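Local coordinates for carbohydrate binding module (Cellvibrio japonicus, PDB 2XHH), which probably binds xylan and related plant polysaccharides through calcium, as a CBM60 carbohydrate-binding module, at residues N2-R7 with A40-T45. Numbering follows the deposited sequence.
Sequences NSITVR and ASTSLT. With LMR ((2S)-2-hydroxybutanedioic acid), chain B.
Ala40 pairs with Ile4 where antiparallel strands 2-10 and 36-42 run side by side in one sheet of the beta-sandwich. Two backbone bonds close the pair: Ile4 N to Ala40 O and Ala40 N to Ile4 O, each 2.9 Å. The side chains of Ile4 and Ala40 share a sheet face and both touch Leu19 of strand 16-21. Ser41 and Ser3 form a non-hydrogen-bonded pair with side chains on the other face. Here Ser41 CA makes a CA-H...O contact of 3.1 Å with Asn2 O. Thr42 closes a second hydrogen-bonded pair, with Asn2. Its methyl CG2 lies 4.2 Å from Ile4 CD1. Thr42 OG1 accepts from Leu44 N, an ST turn that carries the chain out of the strand. At Ser43, a water bridges the backbone O and Asn2 ND2. Leu44 O takes a weak, bent bond from Asn2 ND2 (3.2 Å), and the methyl CG2 of Thr45 lies beside the same nitrogen. Asn2 OD1 accepts from Asn69 ND2. Asn2 CG sits beside its own backbone N (chi1 -57°). This lets N and ND2 converge on Thr42 O: Asn2 N donates at 2.8 Å, from above the carbonyl plane, and Asn2 ND2 adds a weak bond of 3.1 Å.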
loop_
_atom_site.group_PDB
_atom_site.type_symbol
_atom_site.label_atom_id
_atom_site.label_comp_id
_atom_site.label_asym_id
_atom_site.label_seq_id
_atom_site.Cartn_x
_atom_site.Cartn_y
_atom_site.Cartn_z
ATOM N N ASN A 2 -8.413 13.816 4.419
ATOM C CA ASN A 2 -8.109 13.066 3.216
ATOM C C ASN A 2 -8.654 11.651 3.315
ATOM O O ASN A 2 -8.467 10.976 4.319
ATOM C CB ASN A 2 -6.598 13.009 3.037
ATOM C CG ASN A 2 -5.988 14.369 2.983
ATOM O OD1 ASN A 2 -6.208 15.090 2.018
ATOM N ND2 ASN A 2 -5.232 14.752 4.028
ATOM N N SER A 3 -9.311 11.204 2.258
ATOM C CA SER A 3 -9.822 9.852 2.171
ATOM C C SER A 3 -8.836 8.976 1.412
ATOM O O SER A 3 -8.350 9.343 0.327
ATOM C CB SER A 3 -11.198 9.826 1.498
ATOM O OG SER A 3 -11.157 10.323 0.166
ATOM N N ILE A 4 -8.544 7.825 1.993
ATOM C CA ILE A 4 -7.663 6.835 1.364
ATOM C C ILE A 4 -8.344 5.469 1.398
ATOM O O ILE A 4 -8.687 4.966 2.455
ATOM C CB ILE A 4 -6.276 6.755 2.030
ATOM C CG1 ILE A 4 -5.619 8.154 2.050
ATOM C CG2 ILE A 4 -5.414 5.695 1.324
ATOM C CD1 ILE A 4 -4.369 8.260 2.915
ATOM N N THR A 5 -8.544 4.900 0.224
ATOM C CA THR A 5 -9.054 3.544 0.076
ATOM C C THR A 5 -7.906 2.688 -0.423
ATOM O O THR A 5 -7.267 3.013 -1.410
ATOM C CB THR A 5 -10.225 3.449 -0.930
ATOM O OG1 THR A 5 -11.319 4.263 -0.478
ATOM C CG2 THR A 5 -10.671 1.973 -1.132
ATOM N N VAL A 6 -7.672 1.581 0.268
ATOM C CA VAL A 6 -6.689 0.586 -0.144
ATOM C C VAL A 6 -7.445 -0.646 -0.670
ATOM O O VAL A 6 -8.324 -1.155 0.002
ATOM C CB VAL A 6 -5.816 0.146 1.054
ATOM C CG1 VAL A 6 -4.848 -0.931 0.619
ATOM C CG2 VAL A 6 -5.077 1.325 1.636
ATOM N N ARG A 7 -7.076 -1.124 -1.856
ATOM C CA ARG A 7 -7.661 -2.318 -2.430
ATOM C C ARG A 7 -6.593 -3.392 -2.455
ATOM O O ARG A 7 -5.592 -3.275 -3.165
ATOM C CB ARG A 7 -8.206 -2.060 -3.831
ATOM C CG ARG A 7 -8.860 -3.297 -4.427
ATOM C CD ARG A 7 -9.728 -2.994 -5.630
ATOM N NE ARG A 7 -10.473 -4.171 -6.082
ATOM C CZ ARG A 7 -11.612 -4.608 -5.535
ATOM N NH1 ARG A 7 -12.147 -3.988 -4.514
ATOM N NH2 ARG A 7 -12.214 -5.685 -6.010
ATOM N N ALA A 40 -10.019 4.579 5.004
ATOM C CA ALA A 40 -9.669 5.362 6.176
ATOM C C ALA A 40 -9.600 6.832 5.759
ATOM O O ALA A 40 -9.529 7.136 4.590
ATOM C CB ALA A 40 -8.321 4.909 6.764
ATOM N N SER A 41 -9.666 7.707 6.757
ATOM C CA SER A 41 -9.470 9.132 6.554
ATOM C C SER A 41 -8.471 9.671 7.556
ATOM O O SER A 41 -8.363 9.174 8.674
ATOM C CB SER A 41 -10.788 9.904 6.656
ATOM O OG SER A 41 -11.438 9.643 7.885
ATOM N N THR A 42 -7.731 10.684 7.127
ATOM C CA THR A 42 -6.730 11.315 7.952
ATOM C C THR A 42 -6.448 12.741 7.473
ATOM O O THR A 42 -6.514 13.027 6.279
ATOM C CB THR A 42 -5.394 10.526 7.931
ATOM O OG1 THR A 42 -4.451 11.180 8.789
ATOM C CG2 THR A 42 -4.811 10.410 6.499
ATOM N N SER A 43 -6.141 13.610 8.440
ATOM C CA SER A 43 -5.688 14.974 8.174
ATOM C C SER A 43 -4.207 15.030 7.818
ATOM O O SER A 43 -3.710 16.066 7.321
ATOM C CB SER A 43 -5.937 15.846 9.397
ATOM O OG SER A 43 -7.296 15.778 9.762
ATOM N N LEU A 44 -3.497 13.931 8.076
ATOM C CA LEU A 44 -2.072 13.845 7.747
ATOM C C LEU A 44 -1.861 13.854 6.241
ATOM O O LEU A 44 -2.721 13.399 5.510
ATOM C CB LEU A 44 -1.470 12.597 8.356
ATOM C CG LEU A 44 -1.494 12.507 9.895
ATOM C CD1 LEU A 44 -1.011 11.117 10.387
ATOM C CD2 LEU A 44 -0.686 13.663 10.519
ATOM N N THR A 45 -0.755 14.444 5.775
ATOM C CA THR A 45 -0.537 14.561 4.323
ATOM C C THR A 45 0.790 14.001 3.830
ATOM O O THR A 45 1.146 14.156 2.628
ATOM C CB THR A 45 -0.640 16.007 3.810
ATOM O OG1 THR A 45 0.279 16.830 4.535
ATOM C CG2 THR A 45 -2.079 16.533 3.909
HETATM C C1 LMR B . -11.326 18.950 12.187
HETATM O O1A LMR B . -11.509 17.965 12.937
HETATM O O1B LMR B . -11.190 20.099 12.653
HETATM C C2 LMR B . -11.221 18.745 10.713
HETATM O O2 LMR B . -11.314 19.983 10.026
HETATM C C3 LMR B . -9.872 18.074 10.499
HETATM C C4 LMR B . -9.728 17.695 9.056
HETATM O O4A LMR B . -10.625 17.020 8.503
HETATM O O4B LMR B . -8.721 18.073 8.420
HETATM O O HOH W 1 -4.905 17.589 5.379
#